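Local coordinates for flagella basal body P-ring formation protein FlgA (Salmonella typhimurium, PDB 3TEE), which takes part in assembly of the flagellar P-ring in the periplasm, probably acting as a chaperone or modulator of ring formation, at residues A[116-121]-A[135-140]; A[75-80]-A[107-112]; A[145-150]-A[162-167]; A[80-85]-A[124-129]; A[20-25]-A[68-73]. One frame throughout, in Å; residues are numbered along the deposited sequence.

Interaction 1: A[116-121]-A[135-140]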
# COMPACT_ATOMS: atom_id res chain seq x y z
N GLN A 116 -6.59 7.26 1.83
CA GLN A 116 -7.71 7.84 1.09
C GLN A 116 -8.63 6.70 0.63
O GLN A 116 -8.14 5.69 0.13
CB GLN A 116 -7.20 8.65 -0.12
CG GLN A 116 -6.60 10.01 0.27
CD GLN A 116 -6.17 10.82 -0.93
OE1 GLN A 116 -6.85 10.85 -1.97
NE2 GLN A 116 -5.06 11.52 -0.80
N ASP A 117 -9.92 6.81 0.91
CA ASP A 117 -10.92 5.77 0.61
C ASP A 117 -10.67 4.40 1.30
O ASP A 117 -11.15 3.37 0.83
CB ASP A 117 -11.21 5.63 -0.90
CG ASP A 117 -12.23 6.62 -1.39
OD1 ASP A 117 -13.44 6.41 -1.14
OD2 ASP A 117 -11.83 7.64 -2.00
N ALA A 118 -9.92 4.39 2.42
CA ALA A 118 -9.65 3.17 3.18
C ALA A 118 -10.78 2.94 4.17
O ALA A 118 -11.46 3.88 4.59
CB ALA A 118 -8.33 3.27 3.90
N VAL A 119 -11.04 1.66 4.48
CA VAL A 119 -12.09 1.24 5.40
C VAL A 119 -11.45 0.28 6.39
O VAL A 119 -10.60 -0.53 6.00
CB VAL A 119 -13.28 0.61 4.60
CG1 VAL A 119 -14.25 -0.10 5.51
CG2 VAL A 119 -14.02 1.67 3.77
N SER A 120 -11.85 0.36 7.67
CA SER A 120 -11.26 -0.50 8.69
C SER A 120 -11.81 -1.92 8.64
O SER A 120 -13.02 -2.13 8.49
CB SER A 120 -11.50 0.08 10.08
OG SER A 120 -10.71 -0.64 11.01
N LEU A 121 -10.92 -2.90 8.78
CA LEU A 121 -11.29 -4.31 8.89
C LEU A 121 -11.51 -4.67 10.37
O LEU A 121 -12.01 -5.75 10.66
CB LEU A 121 -10.18 -5.22 8.31
CG LEU A 121 -9.96 -5.14 6.79
CD1 LEU A 121 -8.72 -5.89 6.39
CD2 LEU A 121 -11.18 -5.69 6.02
N ILE A 135 -6.77 -2.57 7.27
CA ILE A 135 -7.62 -1.82 6.36
C ILE A 135 -7.76 -2.45 4.96
O ILE A 135 -6.94 -3.27 4.55
CB ILE A 135 -7.10 -0.33 6.24
CG1 ILE A 135 -5.76 -0.25 5.46
CG2 ILE A 135 -7.00 0.37 7.64
CD1 ILE A 135 -5.33 1.17 4.99
N ARG A 136 -8.76 -1.96 4.22
CA ARG A 136 -9.06 -2.36 2.84
C ARG A 136 -9.54 -1.12 2.09
O ARG A 136 -9.90 -0.13 2.74
CB ARG A 136 -10.16 -3.45 2.82
CG ARG A 136 -11.53 -3.02 3.38
CD ARG A 136 -12.67 -3.92 2.87
NE ARG A 136 -13.93 -3.72 3.61
CZ ARG A 136 -14.84 -2.80 3.32
NH1 ARG A 136 -14.65 -1.96 2.30
NH2 ARG A 136 -15.95 -2.70 4.04
N GLN A 137 -9.63 -1.19 0.74
CA GLN A 137 -10.19 -0.08 -0.03
C GLN A 137 -11.69 -0.13 0.12
O GLN A 137 -12.24 -1.20 0.37
CB GLN A 137 -9.77 -0.14 -1.52
CG GLN A 137 -8.48 0.63 -1.81
CD GLN A 137 -8.53 2.09 -1.41
OE1 GLN A 137 -9.24 2.91 -2.01
NE2 GLN A 137 -7.80 2.44 -0.36
N ALA A 138 -12.36 1.03 0.01
CA ALA A 138 -13.81 1.11 0.12
C ALA A 138 -14.48 0.33 -1.03
O ALA A 138 -13.86 0.11 -2.07
CB ALA A 138 -14.26 2.56 0.08
N TRP A 139 -15.73 -0.10 -0.83
CA TRP A 139 -16.45 -0.80 -1.89
C TRP A 139 -17.07 0.24 -2.82
O TRP A 139 -17.91 1.02 -2.39
CB TRP A 139 -17.54 -1.71 -1.33
CG TRP A 139 -17.11 -2.76 -0.35
CD1 TRP A 139 -17.76 -3.13 0.79
CD2 TRP A 139 -15.99 -3.67 -0.48
NE1 TRP A 139 -17.13 -4.20 1.38
CE2 TRP A 139 -16.03 -4.54 0.62
CE3 TRP A 139 -14.98 -3.84 -1.44
CZ2 TRP A 139 -15.10 -5.58 0.79
CZ3 TRP A 139 -14.04 -4.85 -1.26
CH2 TRP A 139 -14.09 -5.69 -0.14
N ARG A 140 -16.63 0.27 -4.09
CA ARG A 140 -17.24 1.17 -5.08
C ARG A 140 -18.59 0.57 -5.47
O ARG A 140 -19.57 1.29 -5.67
CB ARG A 140 -16.32 1.34 -6.32
CG ARG A 140 -16.83 2.32 -7.38
CD ARG A 140 -16.93 3.76 -6.88
NE ARG A 140 -17.76 4.61 -7.75
CZ ARG A 140 -19.08 4.76 -7.62
NH1 ARG A 140 -19.75 4.09 -6.69
NH2 ARG A 140 -19.73 5.58 -8.43
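Val119 lays its CG1 methyl over one face of the Arg136 guanidinium, 3.4 Å from NH2 and offset toward the rim of the group. CG1 reaches this place by standing opposite the backbone N (chi1 168°), which leaves CG2 turned to Ala138 CB at 3.8 Å. Trp139 NE1 lies over the opposite guanidinium face, also near its rim. In the plane of the group, NH1 donates to Gln137 O at 3.2 Å, and NE is hydrogen-bonded to a glycerol probably carried over from crystallisation. Leu121 CD2 packs against the aliphatic part, 3.8 Å from Arg136 CG.

Val119 and Arg136 are a hydrogen-bonded pair of a short two-stranded antiparallel sheet: Val119 N donates to Arg136 O at 2.7 Å and Arg136 N to Val119 O at 2.9 Å, while Ala138 N donates to Asp117 O beyond the strand end. On the face bearing Ser120 and Ile135, Ser120 OG turns to Arg122 O. Ala118 CB meets Ile135 CD1 at 3.8 Å, and Gln137 NE2 makes a weak bond to Gln116 O. A methyl on one face, Trp139 NE1 on the other and the in-plane bond to Gln137 O would limit rotation of the charged group.

Interaction 2: A[75-80]-A[107-112]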
# COMPACT_ATOMS: atom_id res chain seq x y z
N ASN A 75 6.85 10.97 10.93
CA ASN A 75 5.41 10.84 10.97
C ASN A 75 4.89 9.49 10.47
O ASN A 75 5.49 8.84 9.61
CB ASN A 75 4.73 12.03 10.24
CG ASN A 75 4.81 13.36 10.99
OD1 ASN A 75 4.86 13.42 12.22
ND2 ASN A 75 4.78 14.47 10.27
N TYR A 76 3.81 9.05 11.09
CA TYR A 76 3.12 7.82 10.69
C TYR A 76 1.63 8.06 10.97
O TYR A 76 1.28 8.99 11.70
CB TYR A 76 3.66 6.59 11.45
CG TYR A 76 3.42 6.61 12.94
CD1 TYR A 76 2.29 6.01 13.49
CD2 TYR A 76 4.33 7.22 13.81
CE1 TYR A 76 2.07 5.99 14.86
CE2 TYR A 76 4.10 7.25 15.17
CZ TYR A 76 2.97 6.63 15.70
OH TYR A 76 2.76 6.62 17.04
N VAL A 77 0.79 7.25 10.38
CA VAL A 77 -0.65 7.39 10.52
C VAL A 77 -1.09 6.59 11.75
O VAL A 77 -0.78 5.40 11.86
CB VAL A 77 -1.39 6.97 9.20
CG1 VAL A 77 -2.92 7.14 9.34
CG2 VAL A 77 -0.88 7.79 8.00
N ALA A 78 -1.83 7.26 12.66
CA ALA A 78 -2.38 6.67 13.88
C ALA A 78 -3.89 6.97 13.95
O ALA A 78 -4.38 7.95 13.39
CB ALA A 78 -1.69 7.27 15.11
N VAL A 79 -4.62 6.13 14.67
CA VAL A 79 -6.07 6.30 14.93
C VAL A 79 -6.24 7.49 15.91
O VAL A 79 -5.50 7.60 16.91
CB VAL A 79 -6.64 4.99 15.50
CG1 VAL A 79 -8.14 5.12 15.78
CG2 VAL A 79 -6.40 3.84 14.51
N ALA A 80 -7.13 8.43 15.56
CA ALA A 80 -7.40 9.63 16.37
C ALA A 80 -8.75 9.55 17.11
O ALA A 80 -8.97 10.34 18.02
CB ALA A 80 -7.38 10.88 15.49
N ARG A 107 4.23 -2.97 8.56
CA ARG A 107 3.43 -2.31 7.52
C ARG A 107 2.54 -1.16 8.05
O ARG A 107 1.37 -1.05 7.68
CB ARG A 107 2.61 -3.34 6.72
CG ARG A 107 3.46 -4.24 5.81
CD ARG A 107 2.64 -5.37 5.23
NE ARG A 107 1.82 -4.94 4.10
CZ ARG A 107 0.66 -5.49 3.75
NH1 ARG A 107 0.16 -6.49 4.46
NH2 ARG A 107 -0.01 -5.02 2.71
N THR A 108 3.10 -0.30 8.93
CA THR A 108 2.37 0.87 9.41
C THR A 108 2.35 1.85 8.24
O THR A 108 3.39 2.07 7.60
CB THR A 108 3.04 1.49 10.66
OG1 THR A 108 2.97 0.56 11.73
CG2 THR A 108 2.38 2.82 11.09
N VAL A 109 1.19 2.46 7.99
CA VAL A 109 1.05 3.47 6.95
C VAL A 109 1.83 4.72 7.38
O VAL A 109 1.68 5.19 8.52
CB VAL A 109 -0.44 3.79 6.66
CG1 VAL A 109 -0.56 4.91 5.62
CG2 VAL A 109 -1.20 2.55 6.18
N LEU A 110 2.68 5.26 6.49
CA LEU A 110 3.47 6.44 6.83
C LEU A 110 2.95 7.70 6.15
O LEU A 110 3.05 8.80 6.69
CB LEU A 110 4.96 6.23 6.48
CG LEU A 110 5.65 5.02 7.10
CD1 LEU A 110 7.08 4.91 6.62
CD2 LEU A 110 5.57 5.03 8.64
N ASP A 111 2.36 7.51 4.98
CA ASP A 111 1.85 8.57 4.14
C ASP A 111 0.34 8.61 4.24
O ASP A 111 -0.32 7.65 3.87
CB ASP A 111 2.32 8.33 2.70
CG ASP A 111 1.72 9.22 1.62
OD1 ASP A 111 1.71 8.79 0.45
OD2 ASP A 111 1.29 10.35 1.95
N ILE A 112 -0.20 9.73 4.71
CA ILE A 112 -1.62 9.97 4.89
C ILE A 112 -2.43 9.77 3.59
O ILE A 112 -3.61 9.44 3.65
CB ILE A 112 -1.82 11.38 5.53
CG1 ILE A 112 -3.19 11.55 6.20
CG2 ILE A 112 -1.50 12.51 4.54
CD1 ILE A 112 -3.36 10.80 7.55
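Thr108 CG2 comes to the Tyr76 ring obliquely, neither squarely over a face nor at an edge, 4.0 Å from CD1. Lys97, Leu104 and Pro129 also lie against the Tyr76 side chain. With CG lodged between the backbone N and the carbonyl carbon (chi1 65°), the ring is led away from 107-112, and CB is left to meet Leu110 CD2 at 3.7 Å. The Thr108 hydroxyl is hydrogen-bonded to Pro105 O, while its methyl meets the tyrosine.

A single backbone bond joins the segments: Val77 N donates to Val109 O at 2.9 Å, almost straight at 171°. The loop 107-112 thereby runs beside the end of the long strand 62-79, whose Tyr76 and Ala78 bond through the backbone to Lys97 and Thr95 of strand 94-100. The arrangement is consistent with the SAF-like domain expected of FlgA and its CpaB relatives.

Beside this bond, Val77 and Val109 lie side by side, pointing the same way, with Val77 CG2 and Val109 CG1 3.7 Å apart. Ile112 crosses Val77 at about a right angle and brings its CD1 to 3.9 Å from Val77 CG2.

Interaction 3: A[145-150]-A[162-167]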
# COMPACT_ATOMS: atom_id res chain seq x y z
N GLN A 145 -26.62 -3.84 -5.11
CA GLN A 145 -26.67 -2.55 -5.80
C GLN A 145 -26.95 -2.72 -7.28
O GLN A 145 -26.40 -3.62 -7.91
CB GLN A 145 -25.32 -1.85 -5.63
CG GLN A 145 -25.31 -0.35 -5.80
CD GLN A 145 -24.04 0.18 -5.19
OE1 GLN A 145 -22.97 0.17 -5.80
NE2 GLN A 145 -24.13 0.61 -3.94
N ARG A 146 -27.76 -1.79 -7.85
CA ARG A 146 -28.04 -1.72 -9.27
C ARG A 146 -26.77 -1.17 -9.91
O ARG A 146 -26.23 -0.17 -9.44
CB ARG A 146 -29.25 -0.80 -9.54
CG ARG A 146 -29.62 -0.67 -11.02
CD ARG A 146 -30.91 0.10 -11.22
NE ARG A 146 -31.05 0.60 -12.59
CZ ARG A 146 -30.69 1.81 -12.99
NH1 ARG A 146 -30.16 2.68 -12.13
NH2 ARG A 146 -30.85 2.18 -14.25
N VAL A 147 -26.25 -1.87 -10.92
CA VAL A 147 -25.00 -1.46 -11.58
C VAL A 147 -25.18 -1.47 -13.09
O VAL A 147 -26.13 -2.07 -13.59
CB VAL A 147 -23.78 -2.34 -11.18
CG1 VAL A 147 -23.41 -2.15 -9.71
CG2 VAL A 147 -24.03 -3.81 -11.50
N GLN A 148 -24.24 -0.85 -13.80
CA GLN A 148 -24.23 -0.80 -15.25
C GLN A 148 -23.08 -1.65 -15.76
O GLN A 148 -21.94 -1.50 -15.30
CB GLN A 148 -24.10 0.66 -15.76
CG GLN A 148 -25.40 1.46 -15.71
CD GLN A 148 -26.34 1.18 -16.87
OE1 GLN A 148 -27.50 0.82 -16.67
NE2 GLN A 148 -25.87 1.39 -18.10
N VAL A 149 -23.39 -2.57 -16.67
CA VAL A 149 -22.40 -3.43 -17.31
C VAL A 149 -22.13 -2.82 -18.68
O VAL A 149 -23.07 -2.58 -19.45
CB VAL A 149 -22.87 -4.90 -17.40
CG1 VAL A 149 -21.89 -5.74 -18.22
CG2 VAL A 149 -23.07 -5.51 -16.01
N ILE A 150 -20.86 -2.56 -18.97
CA ILE A 150 -20.41 -1.96 -20.22
C ILE A 150 -19.41 -2.90 -20.87
O ILE A 150 -18.31 -3.09 -20.36
CB ILE A 150 -19.83 -0.53 -20.00
CG1 ILE A 150 -20.85 0.40 -19.28
CG2 ILE A 150 -19.33 0.09 -21.33
CD1 ILE A 150 -20.28 1.74 -18.74
N GLY A 162 -27.85 -4.48 -14.23
CA GLY A 162 -27.86 -5.69 -13.43
C GLY A 162 -27.68 -5.38 -11.96
O GLY A 162 -27.59 -4.22 -11.58
N GLN A 163 -27.65 -6.42 -11.14
CA GLN A 163 -27.48 -6.28 -9.70
C GLN A 163 -26.15 -6.88 -9.28
O GLN A 163 -25.88 -8.03 -9.60
CB GLN A 163 -28.65 -6.98 -8.99
CG GLN A 163 -28.88 -6.55 -7.55
CD GLN A 163 -30.08 -7.26 -6.95
OE1 GLN A 163 -30.54 -8.29 -7.44
NE2 GLN A 163 -30.59 -6.72 -5.85
N ALA A 164 -25.30 -6.08 -8.61
CA ALA A 164 -24.01 -6.57 -8.13
C ALA A 164 -24.26 -7.70 -7.15
O ALA A 164 -25.13 -7.58 -6.27
CB ALA A 164 -23.24 -5.46 -7.46
N MET A 165 -23.57 -8.80 -7.34
CA MET A 165 -23.73 -9.95 -6.45
C MET A 165 -22.71 -9.95 -5.30
O MET A 165 -22.91 -10.65 -4.31
CB MET A 165 -23.65 -11.23 -7.25
CG MET A 165 -24.82 -11.38 -8.20
SD MET A 165 -24.69 -12.95 -9.01
CE MET A 165 -25.30 -14.03 -7.72
N ASN A 166 -21.63 -9.17 -5.43
CA ASN A 166 -20.58 -9.11 -4.42
C ASN A 166 -20.08 -7.67 -4.23
O ASN A 166 -20.32 -6.80 -5.08
CB ASN A 166 -19.43 -10.07 -4.80
CG ASN A 166 -18.69 -9.67 -6.06
OD1 ASN A 166 -19.24 -9.68 -7.16
ND2 ASN A 166 -17.43 -9.30 -5.95
N ASN A 167 -19.36 -7.44 -3.12
CA ASN A 167 -18.75 -6.14 -2.83
C ASN A 167 -17.47 -6.08 -3.59
O ASN A 167 -16.76 -7.08 -3.70
CB ASN A 167 -18.47 -6.01 -1.32
CG ASN A 167 -19.72 -6.03 -0.49
OD1 ASN A 167 -20.68 -5.30 -0.76
ND2 ASN A 167 -19.72 -6.85 0.55
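Val147, with CG1 opposite its carbonyl carbon (chi1 -67°), sends that methyl to Ala164 CB at 4.0 Å. The same torsion puts CG2 between the backbone N and the carbonyl carbon, from where it lies 3.6 Å from Gly162 O. Gln163 extends fully from a CG opposite the backbone N (chi1 -161°), so that CG passes Gln145 O at 3.9 Å and the amide nitrogen NE2 reaches Gly144 O.

These side chains hang from a beta hairpin. Val147 and Gly162 form a hydrogen-bonded pair of it: Val147 N donates to Gly162 O at 2.8 Å with an angle of 172°, and Gly162 N returns a bond to Val147 O at 3.0 Å. Two residues on, Ala164 N donates to Gln145 O at 2.8 Å. That carbonyl is also touched by the CA hydrogen of Gln163. Arg146, on the face it shares with Gln163, spends its charged end on Glu161 in a salt bridge.

Val147 points to the other face, and it and Val149 pack on Val176 of strand 173-178 and Ile194 of strand 194-197. Strand 146-152 lies between its hairpin partner 157-164 and strand 194-197, with which Gln148 and Ile150 form backbone bonds, so that the first and last strands of the five-stranded mixed sheet also pair.

Interaction 4: A[80-85]-A[124-129]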
# COMPACT_ATOMS: atom_id res chain seq x y z
N ALA A 80 -7.13 8.43 15.56
CA ALA A 80 -7.40 9.63 16.37
C ALA A 80 -8.75 9.55 17.11
O ALA A 80 -8.97 10.34 18.02
CB ALA A 80 -7.38 10.88 15.49
N ALA A 81 -9.65 8.66 16.68
CA ALA A 81 -10.96 8.47 17.31
C ALA A 81 -11.33 7.02 17.14
O ALA A 81 -10.86 6.42 16.18
CB ALA A 81 -12.02 9.36 16.64
N PRO A 82 -12.22 6.43 17.98
CA PRO A 82 -12.62 5.03 17.75
C PRO A 82 -13.16 4.81 16.34
O PRO A 82 -13.90 5.65 15.81
CB PRO A 82 -13.73 4.81 18.80
CG PRO A 82 -13.40 5.75 19.88
CD PRO A 82 -12.91 6.98 19.17
N ILE A 83 -12.75 3.70 15.71
CA ILE A 83 -13.22 3.33 14.39
C ILE A 83 -13.78 1.92 14.49
O ILE A 83 -13.08 1.02 14.93
CB ILE A 83 -12.13 3.42 13.29
CG1 ILE A 83 -11.40 4.78 13.30
CG2 ILE A 83 -12.75 3.13 11.90
CD1 ILE A 83 -10.14 4.82 12.32
N ALA A 84 -15.02 1.72 14.05
CA ALA A 84 -15.63 0.39 14.06
C ALA A 84 -15.22 -0.37 12.82
O ALA A 84 -14.86 0.25 11.81
CB ALA A 84 -17.15 0.52 14.10
N ARG A 85 -15.29 -1.72 12.87
CA ARG A 85 -15.04 -2.58 11.70
C ARG A 85 -16.05 -2.11 10.62
O ARG A 85 -17.19 -1.82 10.95
CB ARG A 85 -15.29 -4.06 12.07
CG ARG A 85 -15.23 -5.01 10.87
CD ARG A 85 -15.59 -6.43 11.25
NE ARG A 85 -16.39 -7.08 10.20
CZ ARG A 85 -17.71 -7.15 10.20
NH1 ARG A 85 -18.42 -6.62 11.20
NH2 ARG A 85 -18.35 -7.76 9.21
N LEU A 124 -10.92 -0.26 15.84
CA LEU A 124 -9.65 0.39 16.17
C LEU A 124 -9.80 1.38 17.31
O LEU A 124 -10.84 2.04 17.46
CB LEU A 124 -9.02 1.05 14.91
CG LEU A 124 -8.73 0.11 13.70
CD1 LEU A 124 -8.18 0.90 12.52
CD2 LEU A 124 -7.71 -0.98 14.08
N ALA A 125 -8.73 1.50 18.11
CA ALA A 125 -8.68 2.39 19.25
C ALA A 125 -7.77 3.58 19.02
O ALA A 125 -6.73 3.42 18.40
CB ALA A 125 -8.21 1.63 20.48
N PRO A 126 -8.10 4.77 19.59
CA PRO A 126 -7.20 5.93 19.48
C PRO A 126 -5.77 5.60 19.94
O PRO A 126 -5.59 4.89 20.93
CB PRO A 126 -7.84 6.95 20.43
CG PRO A 126 -9.30 6.63 20.38
CD PRO A 126 -9.34 5.12 20.33
N GLY A 127 -4.79 6.12 19.20
CA GLY A 127 -3.36 5.91 19.45
C GLY A 127 -2.78 4.74 18.65
O GLY A 127 -1.57 4.64 18.48
N GLN A 128 -3.62 3.84 18.19
CA GLN A 128 -3.16 2.68 17.42
C GLN A 128 -2.49 3.10 16.09
O GLN A 128 -3.13 3.77 15.29
CB GLN A 128 -4.37 1.80 17.11
CG GLN A 128 -4.08 0.35 16.81
CD GLN A 128 -5.15 -0.61 17.30
OE1 GLN A 128 -6.30 -0.25 17.66
NE2 GLN A 128 -4.78 -1.87 17.31
N PRO A 129 -1.26 2.63 15.76
CA PRO A 129 -0.72 2.89 14.41
C PRO A 129 -1.60 2.16 13.38
O PRO A 129 -2.07 1.03 13.64
CB PRO A 129 0.69 2.28 14.46
CG PRO A 129 1.02 2.18 15.92
CD PRO A 129 -0.30 1.85 16.56
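Ile83 and Leu124 exchange both backbone bonds of an isolated antiparallel bridge. Leu124 N donates a hydrogen bond to Ile83 O at 2.7 Å, while Ile83 N donates to Leu124 O at 3.1 Å. Leu124 O also receives a CA-H contact from Pro82 CA, at 3.5 Å. Next along the chain, Ala125 N is satisfied within its own segment by Gln128 OE1 at 3.0 Å, in a nearly straight bond of 175°. The Gln128 side chain reaches from the last position of the turn that carries it to the N-H of the first.

That turn, Ala125 to Gln128, is a type II beta turn closed by Gln128 N to Ala125 O at 3.1 Å. Gly127 occupies the third position, at positive phi, where a side chain would run into the preceding carbonyl. The bridge joins two connecting loops, one after strand 62-79 and one after strand 118-120, in a region probably of SAF-like fold. Gly127 and Gln128 form further backbone bonds with Val79, and Ala80 with Asn93.

Pro82 and Pro126, which have no N-H to place, meet through their rings, Pro82 CD to Pro126 CG at 3.8 Å. On the buried side Ile83 CB and Leu124 CB are 4.2 Å apart; Leu124 packs on Val79 and Met134, and Ile83 on Val94. Arg85 N is hydrogen-bonded to Asp123 OD1.

Interaction 5: A[20-25]-A[68-73]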
# COMPACT_ATOMS: atom_id res chain seq x y z
N ASP A 20 13.23 13.11 10.03
CA ASP A 20 13.96 14.37 10.25
C ASP A 20 14.95 14.20 11.41
O ASP A 20 15.56 15.17 11.85
CB ASP A 20 12.96 15.52 10.56
CG ASP A 20 12.03 15.27 11.74
OD1 ASP A 20 12.07 14.16 12.31
OD2 ASP A 20 11.21 16.16 12.04
N GLU A 21 15.12 12.95 11.91
CA GLU A 21 16.03 12.65 13.02
C GLU A 21 16.50 11.19 12.93
O GLU A 21 15.78 10.27 13.29
CB GLU A 21 15.31 12.92 14.35
CG GLU A 21 16.24 12.93 15.54
CD GLU A 21 15.53 13.26 16.84
OE1 GLU A 21 14.39 13.78 16.81
OE2 GLU A 21 16.14 12.99 17.89
N VAL A 22 17.71 11.00 12.41
CA VAL A 22 18.27 9.68 12.14
C VAL A 22 19.56 9.50 12.93
O VAL A 22 20.53 10.25 12.73
CB VAL A 22 18.50 9.47 10.61
CG1 VAL A 22 19.14 8.09 10.33
CG2 VAL A 22 17.21 9.65 9.82
N VAL A 23 19.56 8.49 13.82
CA VAL A 23 20.69 8.18 14.68
C VAL A 23 21.17 6.79 14.36
O VAL A 23 20.38 5.84 14.41
CB VAL A 23 20.34 8.34 16.19
CG1 VAL A 23 21.54 7.95 17.08
CG2 VAL A 23 19.87 9.78 16.50
N VAL A 24 22.45 6.67 14.03
CA VAL A 24 23.05 5.39 13.64
C VAL A 24 24.03 4.91 14.71
O VAL A 24 24.90 5.66 15.15
CB VAL A 24 23.70 5.47 12.22
CG1 VAL A 24 24.32 4.12 11.80
CG2 VAL A 24 22.69 5.94 11.17
N THR A 25 23.90 3.64 15.08
CA THR A 25 24.81 3.00 16.04
C THR A 25 25.39 1.74 15.42
O THR A 25 24.63 0.89 14.95
CB THR A 25 24.05 2.66 17.35
OG1 THR A 25 23.36 3.84 17.79
CG2 THR A 25 25.00 2.18 18.46
N VAL A 68 24.25 -2.40 11.84
CA VAL A 68 23.99 -1.10 12.45
C VAL A 68 22.55 -1.07 12.97
O VAL A 68 21.69 -1.79 12.48
CB VAL A 68 24.24 0.13 11.50
CG1 VAL A 68 25.68 0.17 10.97
CG2 VAL A 68 23.24 0.17 10.35
N ASN A 69 22.31 -0.22 13.93
CA ASN A 69 20.97 0.06 14.41
C ASN A 69 20.67 1.51 13.96
O ASN A 69 21.46 2.42 14.19
CB ASN A 69 20.85 -0.07 15.93
CG ASN A 69 19.46 0.32 16.39
OD1 ASN A 69 19.23 1.45 16.82
ND2 ASN A 69 18.48 -0.52 16.16
N VAL A 70 19.55 1.69 13.28
CA VAL A 70 19.16 3.01 12.79
C VAL A 70 17.87 3.44 13.48
O VAL A 70 16.81 2.87 13.26
CB VAL A 70 19.02 3.03 11.24
CG1 VAL A 70 18.59 4.40 10.73
CG2 VAL A 70 20.30 2.54 10.56
N GLN A 71 17.97 4.46 14.31
CA GLN A 71 16.78 5.04 14.96
C GLN A 71 16.28 6.13 14.02
O GLN A 71 17.04 7.03 13.67
CB GLN A 71 17.14 5.65 16.32
CG GLN A 71 17.71 4.65 17.33
CD GLN A 71 17.96 5.26 18.69
OE1 GLN A 71 18.01 6.48 18.87
NE2 GLN A 71 18.06 4.41 19.70
N ALA A 72 15.02 6.03 13.56
CA ALA A 72 14.48 7.04 12.65
C ALA A 72 13.17 7.55 13.22
O ALA A 72 12.30 6.73 13.53
CB ALA A 72 14.27 6.47 11.24
N THR A 73 13.08 8.86 13.47
CA THR A 73 11.87 9.50 14.02
C THR A 73 11.21 10.29 12.89
O THR A 73 11.89 10.97 12.13
CB THR A 73 12.17 10.36 15.28
OG1 THR A 73 12.78 9.53 16.26
CG2 THR A 73 10.91 10.97 15.91
O HOH W 1 15.39 8.93 15.77
O HOH W 2 21.01 3.95 16.75
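Gln71 and Val23 form a hydrogen-bonded pair between two antiparallel strands, 21-26 and 62-79, of the sheet in the N-terminal part of the protein. The Gln71 side chain starts with CB 3.8 Å from Val23 O. CG, placed opposite the carbonyl carbon (chi1 -61°), is 4.1 Å from that same oxygen. The chain then runs out extended, and OE1 comes alongside Val23 CB at 4.0 Å; Arg100 of strand 94-100 also touches this side chain.

In the backbone, Val23 N donates to Gln71 O at 2.9 Å and Gln71 N to Val23 O at 2.8 Å. Thr25 and Asn69 repeat the paired bonding. The other face is apolar: Val22 and Val70 cross obliquely, with their CG1 atoms 3.8 Å apart, and Val24 turns CG1 to Val68 CB and CG2 to Val70 CG2. Phe11 of helix 2-14 covers Val22, Val24 and Val70, so the helix lies on this side of the sheet.

At one end Asp20 and Glu21 both form salt bridges with Arg98; at the other, Asn69 ND2 is hydrogen-bonded to Asn52 OD1. On the face that carries Glu21 and Thr73, one water donates to Glu21 O at 2.8 Å and is hydrogen-bonded to Thr73 OG1 at 2.7 Å.

Overall arrangement
The five contacts are spread along an elongated chain; the centres of interactions 5 and 3 are about 50 Å apart. All are only partly buried. Interactions 1 and 5 bury about 500 Å² each and the others less than 300 Å². Interactions 1, 3 and 5 are antiparallel strand pairings, whereas 2 sets a loop beside a strand with one backbone bond and 4 joins two loops through a single bridge and a pair of prolines. Interactions 2 and 5 use the same strand, 62-79, at successive places, and 2 and 4 share Ala80. Interaction 4 touches interaction 1 through Ile83 and Ser120. Interaction 1 leads on to 3, where Trp139 packs on Asn167.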